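Local coordinates for protein Ddb_g0293866 (Dictyostelium discoideum, PDB 5LW6) that binds ADP-ribose through this macrodomain, one part of a longer protein that is probably a sensor of DNA damage recognising poly-ADP-ribose, at residues I38-Y42 / Y245-N250; F60-F66 / T148-W152; L85-E91 / D122-E126; V175-Y180 / Y190-L194. All blocks are in the same frame, centred on the assembly; numbering follows the deposited sequence.

Interaction 1: residues I38-Y42 / Y245-N250; sequences IGPKY and YHSLFN
The carboxamide of N250 meets the backbone of G39-K41 with both of its polar atoms. ND2 of N250 donates to the carbonyl O of G39 over 3.0 Å, with that oxygen close to the amide plane and an N-H...O angle of 159°. Its OD1 accepts from K41 N at 2.7 Å, a straight bond (166°) whose N-H arrives tilted out of the carbonyl plane. With CG placed beside the backbone N (chi1 -73°), the amide reaches out from the helix and grips the chain on both sides of P40, which fixes its rotation. P40 itself lies along H246: its CD sits 3.7 Å from the centroid of the imidazole, almost straight above the ring centre, a CH-pi contact over the face. NE2 of H246 is hydrogen-bonded to E83, outside the contact. Beyond P40, the Y42 ring crosses N250 at about a right angle, CE1 lying 3.2 Å from N250 OD1, and P40 CB covers one face of the phenol. The hydroxyl end of Y42 packs on the helix, with OH 3.3 Å from H246 CD2 and 3.5 Å from F249 CB. The backbone N atoms of I38 and G39 are bound in turn by the carboxylate of E243, about one turn before H246 on the same helix. This irregular N-terminal segment thus lies along helix 237-253 before strand 55-59 begins; Y84 of helix 70-87 meets the rings of both Y42 and F249, while L248 reaches strands 55-59 and 189-193.

Interaction 2: residues F60-F66 / T148-W152; sequences FISTSTF and TESTW
S62 N donates to E149 OE2 at 2.8 Å, tying the turn that follows strand 55-59 to the end of strand 145-149; the bond is nearly straight (167°), but the N-H comes from above the carboxylate plane, 49° out of it. E149 OE1 takes a proton from a water that lies unusually close, so the exact length of that bond is doubtful; the water accepts from F66 N at 3.0 Å and, weakly, from S64 N. The extended chain of E149 (chi2 -173°) carries the carboxylate from the strand end to this cluster of backbone amides. OE1 also lies over one face of the F66 ring, offset toward its rim and 3.7 Å from CD2, while S150 O approaches the same ring at its edge. Residues F60-T63 form a type II turn, in which F60 O accepts from T63 N and again from T63 OG1, the latter at 2.8 Å. S62 OG is occupied elsewhere, by V220 O. One carboxylate therefore reaches two main-chain N-H groups of the loop, S62 directly and F66 through water, with a weak third at S64. Both oxygens act as acceptors, as expected of an ionised carboxylate, and the amide dipoles would probably stabilise such a charge.

Interaction 3: residues L85-E91 / D122-E126; sequences LHFHEKE and DKRFE
The type II turn H88-E91, which follows helix 70-87, is held by the guanidinium of R124, which gathers L85 O of the last helical turn together with H88 O and E91 O. R124 NH2 donates to L85 O at 2.9 Å, though the bond is bent (135°). R124 NH1 serves two acceptors, H88 O at 2.8 Å and E91 O at 2.9 Å, standing above the carbonyl plane of each. H88 O receives E91 N as well, from the opposite face of its plane, within the turn. On the other side, D122 holds R124 side-on: NE binds OD1 at 3.0 Å and NH2 binds OD2, both carboxylate oxygens lying almost in the guanidinium plane. The same OD1 uses its anti lone pair to accept R124 N, an Asx turn at the entry to strand 125-130, an outer strand of the macrodomain's central sheet. This salt bridge fixes the rotation of the guanidinium, whose chain turns about CG-CD (chi3 -62°). L85 CD2 rests 3.8 Å above its plane, over the centre, and L85 CD1 packs 3.6 Å from D122 CB and also against F125 CB. The turn is braced from within by H88 ND1, which donates to E91 OE1 at 2.8 Å; H88 NE2 is bound by D253, and E91 OE2 pairs with R54.

Interaction 4: residues V175-Y180 / Y190-L194; sequences VTKNLY and YPISL
Y180 and Y190 form an edge-to-face aromatic pair where helix 169-179 packs against the outer strand 189-193 of the macrodomain's mixed sheet. The edge of Y190 points at the face of Y180: ring centroids are 5.0 Å apart, planes at 81°, and Y190 CD1 lies 3.6 Å from Y180 CD1. Y190 CB adds a CH-pi contact to the same face, 4.1 Å from the Y180 centroid. The opposite face of the Y180 ring is covered by L179 CB, so the ring is clamped between its own helix and the strand. Its hydroxyl reaches along the ring plane to the strand backbone, where Y180 OH donates to P191 O at 2.6 Å. A chi1 of -56° swings the ring off the helix end toward the strand. I192 occupies the adjoining space and spreads its branches over three helix residues: CG2 lies 3.8 Å from V175 CG1, CD1 meets T176 OG1 at 3.6 Å, and CG1 packs 4.0 Å from L179 CD1. Helix 175-179 and strand 190-193 run at 121° to each other, their axes 9.4 Å apart at closest approach. Farther out, L154 touches T176, Y180 and Y190, and L216 of the neighbouring strand 213-217 touches T176 and I192. Two polar ends find their partners outside: T176 OG1 bonds F172 O one turn back in the helix, and Y190 OH accepts from K185 N.

How the interactions relate
From the N terminus, interaction 1 joins the opening segment 38-42 to helix 237-253 and closes the widest loop, which encloses all the others. Interaction 2 then ties the loop after strand 55-59 to the end of strand 145-149, and interaction 3, lying within that span, joins the end of helix 70-87 to the start of strand 125-130. Interaction 4 follows in series, closing a short connection between helix 169-179 and strand 189-193. No loops cross. Interaction 1 touches two others directly: Y245 OH lies 3.1 Å from I61 N of interaction 2, and Y42 CB 3.4 Å from F87 CE2 of interaction 3. Interactions 2, 3 and 4 all reach the same sheet.

Interaction 1: residues I38-Y42 / Y245-N250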
# COMPACT_ATOMS: atom_id res chain seq x y z
N ILE A 38 12.71 7.70 -8.20
CA ILE A 38 12.40 7.55 -9.60
C ILE A 38 11.11 8.28 -10.00
O ILE A 38 10.96 8.66 -11.14
CB ILE A 38 12.40 6.02 -9.90
CG1 ILE A 38 13.84 5.65 -10.25
CG2 ILE A 38 11.43 5.56 -10.98
CD1 ILE A 38 14.09 4.18 -10.38
N GLY A 39 10.22 8.49 -9.03
CA GLY A 39 9.00 9.28 -9.24
C GLY A 39 7.96 8.47 -9.99
O GLY A 39 8.14 7.26 -10.17
N PRO A 40 6.89 9.14 -10.43
CA PRO A 40 5.75 8.47 -11.08
C PRO A 40 6.03 8.10 -12.50
O PRO A 40 6.66 8.87 -13.23
CB PRO A 40 4.67 9.52 -11.06
CG PRO A 40 5.36 10.84 -10.90
CD PRO A 40 6.71 10.59 -10.32
N LYS A 41 5.60 6.90 -12.85
CA LYS A 41 5.70 6.34 -14.22
C LYS A 41 4.31 5.82 -14.62
O LYS A 41 4.12 4.64 -14.89
CB LYS A 41 6.71 5.23 -14.21
CG LYS A 41 8.10 5.63 -13.78
CD LYS A 41 8.78 6.45 -14.86
CE LYS A 41 10.23 6.85 -14.53
NZ LYS A 41 10.51 8.09 -15.36
N TYR A 42 3.38 6.72 -14.62
CA TYR A 42 2.00 6.36 -14.73
C TYR A 42 1.62 6.15 -16.17
O TYR A 42 2.18 6.75 -17.07
CB TYR A 42 1.12 7.40 -14.06
CG TYR A 42 1.36 7.61 -12.60
CD1 TYR A 42 1.97 6.62 -11.81
CD2 TYR A 42 0.88 8.76 -11.96
CE1 TYR A 42 2.16 6.80 -10.45
CE2 TYR A 42 1.09 8.96 -10.59
CZ TYR A 42 1.74 7.98 -9.84
OH TYR A 42 1.92 8.18 -8.51
N TYR A 245 4.73 6.16 -2.23
CA TYR A 245 3.45 6.24 -2.91
C TYR A 245 3.62 6.15 -4.42
O TYR A 245 2.91 5.44 -5.11
CB TYR A 245 2.68 7.52 -2.55
CG TYR A 245 1.93 7.41 -1.25
CD1 TYR A 245 0.68 6.78 -1.19
CD2 TYR A 245 2.44 7.87 -0.08
CE1 TYR A 245 0.01 6.66 0.01
CE2 TYR A 245 1.75 7.76 1.13
CZ TYR A 245 0.54 7.13 1.18
OH TYR A 245 -0.15 6.98 2.42
N HIS A 246 4.59 6.86 -4.95
CA HIS A 246 4.87 6.76 -6.40
C HIS A 246 5.16 5.34 -6.84
O HIS A 246 4.63 4.89 -7.80
CB HIS A 246 6.01 7.70 -6.79
CG HIS A 246 5.61 9.14 -6.81
ND1 HIS A 246 6.48 10.17 -6.51
CD2 HIS A 246 4.44 9.73 -7.15
CE1 HIS A 246 5.84 11.33 -6.60
NE2 HIS A 246 4.61 11.09 -7.04
N SER A 247 6.01 4.64 -6.10
CA SER A 247 6.30 3.25 -6.36
C SER A 247 5.07 2.38 -6.32
O SER A 247 4.87 1.46 -7.16
CB SER A 247 7.29 2.76 -5.31
OG SER A 247 8.49 3.39 -5.58
N LEU A 248 4.24 2.58 -5.31
CA LEU A 248 3.02 1.81 -5.18
C LEU A 248 2.13 2.01 -6.39
O LEU A 248 1.58 1.06 -6.95
CB LEU A 248 2.35 2.22 -3.87
CG LEU A 248 0.99 1.60 -3.61
CD1 LEU A 248 1.10 0.08 -3.54
CD2 LEU A 248 0.44 2.17 -2.31
N PHE A 249 1.91 3.26 -6.79
CA PHE A 249 1.02 3.53 -7.89
C PHE A 249 1.66 3.16 -9.20
O PHE A 249 0.97 2.74 -10.12
CB PHE A 249 0.57 5.00 -7.87
CG PHE A 249 -0.29 5.36 -6.70
CD1 PHE A 249 -1.23 4.44 -6.16
CD2 PHE A 249 -0.16 6.54 -6.10
CE1 PHE A 249 -2.00 4.76 -5.04
CE2 PHE A 249 -0.95 6.88 -4.98
CZ PHE A 249 -1.86 6.00 -4.47
N ASN A 250 2.98 3.18 -9.27
CA ASN A 250 3.63 2.64 -10.45
C ASN A 250 3.36 1.12 -10.58
O ASN A 250 3.09 0.64 -11.68
CB ASN A 250 5.15 2.83 -10.39
CG ASN A 250 5.54 4.25 -10.61
OD1 ASN A 250 4.74 5.08 -11.02
ND2 ASN A 250 6.82 4.56 -10.37

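Interaction 2: residues F60-F66 / T148-W152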
# COMPACT_ATOMS: atom_id res chain seq x y z
N PHE A 60 -2.45 3.44 5.12
CA PHE A 60 -2.05 4.84 5.28
C PHE A 60 -0.58 4.80 5.67
O PHE A 60 -0.20 4.66 6.85
CB PHE A 60 -2.97 5.45 6.32
CG PHE A 60 -2.84 6.93 6.54
CD1 PHE A 60 -2.22 7.75 5.62
CD2 PHE A 60 -3.48 7.53 7.67
CE1 PHE A 60 -2.18 9.12 5.79
CE2 PHE A 60 -3.41 8.93 7.85
CZ PHE A 60 -2.74 9.72 6.92
N ILE A 61 0.25 4.83 4.64
CA ILE A 61 1.63 4.36 4.76
C ILE A 61 2.37 5.06 5.89
O ILE A 61 2.33 6.29 5.97
CB ILE A 61 2.37 4.49 3.41
CG1 ILE A 61 1.52 3.83 2.27
CG2 ILE A 61 3.82 4.06 3.56
CD1 ILE A 61 2.22 3.93 0.93
N SER A 62 2.96 4.24 6.75
CA SER A 62 3.90 4.63 7.85
C SER A 62 3.24 5.26 9.06
O SER A 62 3.93 5.67 9.98
CB SER A 62 4.99 5.54 7.31
OG SER A 62 5.79 4.77 6.42
N THR A 63 1.92 5.34 9.10
CA THR A 63 1.25 6.09 10.14
C THR A 63 1.01 5.35 11.41
O THR A 63 0.70 5.96 12.44
CB THR A 63 -0.11 6.66 9.72
OG1 THR A 63 -1.01 5.66 9.32
CG2 THR A 63 0.09 7.64 8.58
N SER A 64 1.05 4.08 11.43
CA SER A 64 0.69 3.67 12.84
C SER A 64 1.94 3.21 13.56
O SER A 64 2.69 4.05 14.14
CB SER A 64 -0.46 2.69 12.86
OG SER A 64 -0.39 1.91 11.68
N THR A 65 2.26 1.93 13.43
CA THR A 65 3.46 1.42 14.06
C THR A 65 4.74 2.18 13.72
O THR A 65 5.58 2.39 14.60
CB THR A 65 3.62 -0.08 13.67
OG1 THR A 65 2.48 -0.79 14.17
CG2 THR A 65 4.84 -0.70 14.21
N PHE A 66 4.93 2.55 12.43
CA PHE A 66 6.13 3.33 12.00
C PHE A 66 6.23 4.75 12.51
O PHE A 66 7.29 5.43 12.40
CB PHE A 66 6.26 3.29 10.48
CG PHE A 66 6.81 1.97 9.96
CD1 PHE A 66 6.93 0.87 10.77
CD2 PHE A 66 7.15 1.83 8.62
CE1 PHE A 66 7.40 -0.36 10.28
CE2 PHE A 66 7.59 0.60 8.10
CZ PHE A 66 7.71 -0.51 8.93
N THR A 148 0.74 -4.21 1.81
CA THR A 148 1.09 -4.32 3.23
C THR A 148 2.45 -3.69 3.49
O THR A 148 3.36 -3.84 2.69
CB THR A 148 1.06 -5.81 3.67
OG1 THR A 148 1.23 -5.93 5.08
CG2 THR A 148 2.07 -6.65 2.98
N GLU A 149 2.63 -3.07 4.65
CA GLU A 149 3.95 -2.49 5.00
C GLU A 149 4.90 -3.64 5.34
O GLU A 149 4.49 -4.65 5.90
CB GLU A 149 3.84 -1.60 6.17
CG GLU A 149 3.01 -0.36 5.81
CD GLU A 149 2.96 0.73 6.89
OE1 GLU A 149 3.71 0.67 7.95
OE2 GLU A 149 2.11 1.61 6.74
N SER A 150 6.13 -3.48 4.95
CA SER A 150 7.17 -4.46 5.21
C SER A 150 8.48 -3.75 5.57
O SER A 150 8.53 -2.53 5.82
CB SER A 150 7.31 -5.37 3.98
OG SER A 150 8.21 -6.45 4.22
N THR A 151 9.55 -4.51 5.64
CA THR A 151 10.87 -3.93 5.95
C THR A 151 11.83 -4.48 4.92
O THR A 151 11.45 -5.29 4.05
CB THR A 151 11.36 -4.34 7.37
OG1 THR A 151 11.77 -5.72 7.36
CG2 THR A 151 10.33 -4.13 8.47
N TRP A 152 13.10 -4.07 5.03
CA TRP A 152 14.07 -4.46 4.04
C TRP A 152 14.13 -5.99 3.86
O TRP A 152 14.45 -6.51 2.75
CB TRP A 152 15.48 -3.84 4.34
CG TRP A 152 16.17 -4.46 5.44
CD1 TRP A 152 16.04 -4.15 6.74
CD2 TRP A 152 17.08 -5.58 5.37
NE1 TRP A 152 16.81 -5.03 7.50
CE2 TRP A 152 17.47 -5.88 6.66
CE3 TRP A 152 17.59 -6.34 4.32
CZ2 TRP A 152 18.36 -6.93 6.96
CZ3 TRP A 152 18.47 -7.38 4.62
CH2 TRP A 152 18.85 -7.64 5.93
O HOH W 1 3.15 1.83 10.11

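Interaction 3: residues L85-E91 / D122-E126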
# COMPACT_ATOMS: atom_id res chain seq x y z
N LEU A 85 -4.96 10.09 -9.32
CA LEU A 85 -6.38 10.05 -9.82
C LEU A 85 -6.64 11.11 -10.92
O LEU A 85 -7.38 10.87 -11.86
CB LEU A 85 -7.36 10.11 -8.69
CG LEU A 85 -7.38 8.89 -7.75
CD1 LEU A 85 -8.34 9.18 -6.58
CD2 LEU A 85 -7.83 7.66 -8.48
N HIS A 86 -6.07 12.28 -10.77
CA HIS A 86 -6.24 13.34 -11.79
C HIS A 86 -5.58 12.95 -13.05
O HIS A 86 -6.14 13.18 -14.12
CB HIS A 86 -5.63 14.66 -11.28
CG HIS A 86 -6.51 15.35 -10.28
ND1 HIS A 86 -6.03 16.21 -9.31
CD2 HIS A 86 -7.84 15.26 -10.08
CE1 HIS A 86 -7.04 16.65 -8.58
NE2 HIS A 86 -8.14 16.07 -9.01
N PHE A 87 -4.39 12.40 -12.98
CA PHE A 87 -3.70 11.93 -14.15
C PHE A 87 -4.58 10.92 -14.89
O PHE A 87 -4.58 10.88 -16.16
CB PHE A 87 -2.39 11.30 -13.77
CG PHE A 87 -1.57 10.82 -14.89
CD1 PHE A 87 -0.69 11.64 -15.53
CD2 PHE A 87 -1.66 9.46 -15.32
CE1 PHE A 87 0.06 11.14 -16.60
CE2 PHE A 87 -0.88 8.98 -16.37
CZ PHE A 87 -0.00 9.82 -16.98
N HIS A 88 -5.24 10.06 -14.13
CA HIS A 88 -6.09 9.02 -14.64
C HIS A 88 -7.55 9.37 -14.64
O HIS A 88 -8.41 8.50 -14.43
CB HIS A 88 -5.89 7.78 -13.77
CG HIS A 88 -4.57 7.12 -13.96
ND1 HIS A 88 -4.18 6.56 -15.14
CD2 HIS A 88 -3.57 6.86 -13.09
CE1 HIS A 88 -3.00 5.96 -14.99
NE2 HIS A 88 -2.59 6.17 -13.77
N GLU A 89 -7.88 10.65 -14.86
CA GLU A 89 -9.26 11.08 -15.00
C GLU A 89 -9.97 10.17 -16.08
O GLU A 89 -9.41 9.85 -17.11
CB GLU A 89 -9.35 12.56 -15.42
CG GLU A 89 -8.74 12.83 -16.79
CD GLU A 89 -9.23 14.16 -17.47
OE1 GLU A 89 -9.88 15.00 -16.79
OE2 GLU A 89 -8.93 14.36 -18.67
N LYS A 90 -11.18 9.76 -15.83
CA LYS A 90 -11.91 8.99 -16.86
C LYS A 90 -11.53 7.52 -16.94
O LYS A 90 -12.01 6.86 -17.82
CB LYS A 90 -11.72 9.53 -18.28
CG LYS A 90 -12.13 10.99 -18.45
CD LYS A 90 -12.07 11.47 -19.91
CE LYS A 90 -12.60 12.89 -19.94
NZ LYS A 90 -12.60 13.56 -21.27
N GLU A 91 -10.63 7.02 -16.09
CA GLU A 91 -10.31 5.59 -16.08
C GLU A 91 -11.09 4.96 -14.96
O GLU A 91 -10.66 4.97 -13.81
CB GLU A 91 -8.82 5.40 -15.93
CG GLU A 91 -8.11 5.77 -17.23
CD GLU A 91 -6.61 5.88 -17.12
OE1 GLU A 91 -6.05 7.01 -17.21
OE2 GLU A 91 -5.94 4.84 -17.00
N ASP A 122 -12.67 12.33 -5.20
CA ASP A 122 -12.89 11.39 -6.28
C ASP A 122 -13.68 10.17 -5.84
O ASP A 122 -13.31 9.53 -4.87
CB ASP A 122 -11.51 10.97 -6.83
CG ASP A 122 -11.59 10.36 -8.19
OD1 ASP A 122 -12.33 9.37 -8.37
OD2 ASP A 122 -10.95 10.94 -9.11
N LYS A 123 -14.79 9.85 -6.53
CA LYS A 123 -15.63 8.67 -6.23
C LYS A 123 -14.85 7.36 -6.19
O LYS A 123 -15.29 6.44 -5.58
CB LYS A 123 -16.81 8.51 -7.25
CG LYS A 123 -16.35 8.31 -8.69
CD LYS A 123 -17.44 8.19 -9.81
CE LYS A 123 -16.70 7.73 -11.07
NZ LYS A 123 -17.45 7.80 -12.35
N ARG A 124 -13.68 7.32 -6.83
CA ARG A 124 -12.85 6.12 -6.89
C ARG A 124 -11.97 5.93 -5.68
O ARG A 124 -11.35 4.90 -5.59
CB ARG A 124 -11.97 6.11 -8.10
CG ARG A 124 -12.71 6.04 -9.44
CD ARG A 124 -11.82 6.36 -10.61
NE ARG A 124 -11.26 7.71 -10.60
CZ ARG A 124 -10.29 8.12 -11.43
NH1 ARG A 124 -9.79 7.30 -12.32
NH2 ARG A 124 -9.83 9.35 -11.38
N PHE A 125 -11.95 6.90 -4.76
CA PHE A 125 -11.13 6.79 -3.55
C PHE A 125 -11.97 6.70 -2.32
O PHE A 125 -12.90 7.52 -2.14
CB PHE A 125 -10.24 7.99 -3.43
CG PHE A 125 -9.45 8.02 -2.18
CD1 PHE A 125 -8.62 6.97 -1.84
CD2 PHE A 125 -9.57 9.10 -1.32
CE1 PHE A 125 -7.91 7.03 -0.64
CE2 PHE A 125 -8.85 9.18 -0.16
CZ PHE A 125 -8.03 8.12 0.18
N GLU A 126 -11.73 5.67 -1.51
CA GLU A 126 -12.43 5.55 -0.21
C GLU A 126 -11.45 5.28 0.90
O GLU A 126 -10.39 4.66 0.67
CB GLU A 126 -13.36 4.34 -0.21
CG GLU A 126 -14.42 4.42 -1.27
CD GLU A 126 -15.39 3.23 -1.27
OE1 GLU A 126 -15.11 2.19 -0.59
OE2 GLU A 126 -16.43 3.37 -2.00

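Interaction 4: residues V175-Y180 / Y190-L194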
# COMPACT_ATOMS: atom_id res chain seq x y z
N VAL A 175 8.74 -17.66 -2.09
CA VAL A 175 8.42 -17.01 -3.30
C VAL A 175 8.99 -15.57 -3.32
O VAL A 175 9.51 -15.18 -4.35
CB VAL A 175 6.91 -16.97 -3.53
CG1 VAL A 175 6.62 -16.09 -4.69
CG2 VAL A 175 6.36 -18.38 -3.80
N THR A 176 8.89 -14.84 -2.22
CA THR A 176 9.37 -13.45 -2.15
C THR A 176 10.89 -13.39 -2.41
O THR A 176 11.33 -12.62 -3.25
CB THR A 176 9.01 -12.84 -0.81
OG1 THR A 176 7.56 -12.90 -0.66
CG2 THR A 176 9.52 -11.40 -0.70
N LYS A 177 11.60 -14.28 -1.72
CA LYS A 177 13.09 -14.39 -1.80
C LYS A 177 13.52 -14.81 -3.23
O LYS A 177 14.52 -14.35 -3.75
CB LYS A 177 13.53 -15.36 -0.69
CG LYS A 177 14.99 -15.43 -0.16
CD LYS A 177 15.78 -14.10 0.07
CE LYS A 177 17.30 -14.30 -0.15
NZ LYS A 177 17.64 -15.22 -1.29
N ASN A 178 12.75 -15.63 -3.89
CA ASN A 178 13.02 -16.00 -5.27
C ASN A 178 12.84 -14.88 -6.22
O ASN A 178 13.64 -14.67 -7.13
CB ASN A 178 12.21 -17.22 -5.70
CG ASN A 178 12.82 -18.48 -5.18
OD1 ASN A 178 14.05 -18.56 -4.96
ND2 ASN A 178 12.00 -19.50 -5.00
N LEU A 179 11.86 -14.04 -5.95
CA LEU A 179 11.67 -12.94 -6.83
C LEU A 179 12.64 -11.74 -6.58
O LEU A 179 12.93 -10.98 -7.51
CB LEU A 179 10.19 -12.46 -6.74
CG LEU A 179 9.10 -13.30 -7.40
CD1 LEU A 179 7.76 -12.66 -7.01
CD2 LEU A 179 9.23 -13.38 -8.92
N TYR A 180 13.02 -11.53 -5.32
CA TYR A 180 13.77 -10.38 -4.87
C TYR A 180 14.89 -10.83 -4.00
O TYR A 180 14.89 -10.66 -2.78
CB TYR A 180 12.84 -9.44 -4.07
CG TYR A 180 11.64 -9.04 -4.90
CD1 TYR A 180 11.77 -8.26 -6.05
CD2 TYR A 180 10.37 -9.44 -4.52
CE1 TYR A 180 10.66 -7.86 -6.82
CE2 TYR A 180 9.22 -9.06 -5.29
CZ TYR A 180 9.39 -8.31 -6.45
OH TYR A 180 8.33 -7.94 -7.25
N TYR A 190 7.24 -4.09 -3.71
CA TYR A 190 7.62 -5.39 -4.16
C TYR A 190 6.36 -6.23 -4.38
O TYR A 190 5.86 -6.79 -3.41
CB TYR A 190 8.58 -6.03 -3.16
CG TYR A 190 9.83 -5.22 -3.10
CD1 TYR A 190 10.92 -5.44 -3.95
CD2 TYR A 190 9.95 -4.19 -2.22
CE1 TYR A 190 12.04 -4.63 -3.90
CE2 TYR A 190 11.02 -3.33 -2.25
CZ TYR A 190 12.09 -3.59 -3.05
OH TYR A 190 13.17 -2.70 -3.01
N PRO A 191 5.86 -6.27 -5.61
CA PRO A 191 4.63 -7.05 -5.90
C PRO A 191 4.94 -8.53 -6.04
O PRO A 191 5.95 -8.90 -6.65
CB PRO A 191 4.10 -6.46 -7.17
CG PRO A 191 5.13 -5.48 -7.66
CD PRO A 191 6.20 -5.29 -6.67
N ILE A 192 4.06 -9.37 -5.50
CA ILE A 192 4.16 -10.79 -5.63
C ILE A 192 2.80 -11.28 -6.08
O ILE A 192 1.84 -11.13 -5.38
CB ILE A 192 4.53 -11.44 -4.29
CG1 ILE A 192 5.93 -10.98 -3.85
CG2 ILE A 192 4.53 -12.97 -4.30
CD1 ILE A 192 5.87 -10.34 -2.55
N SER A 193 2.72 -11.89 -7.24
CA SER A 193 1.48 -12.44 -7.74
C SER A 193 1.09 -13.73 -6.99
O SER A 193 1.93 -14.60 -6.79
CB SER A 193 1.57 -12.73 -9.22
OG SER A 193 0.43 -13.46 -9.69
N LEU A 194 -0.13 -13.82 -6.50
CA LEU A 194 -0.70 -15.06 -5.98
C LEU A 194 -1.14 -15.98 -7.14
O LEU A 194 -1.38 -17.15 -6.95
CB LEU A 194 -1.87 -14.80 -5.05
CG LEU A 194 -1.64 -13.77 -3.96
CD1 LEU A 194 -2.78 -13.66 -3.00
CD2 LEU A 194 -0.36 -14.08 -3.23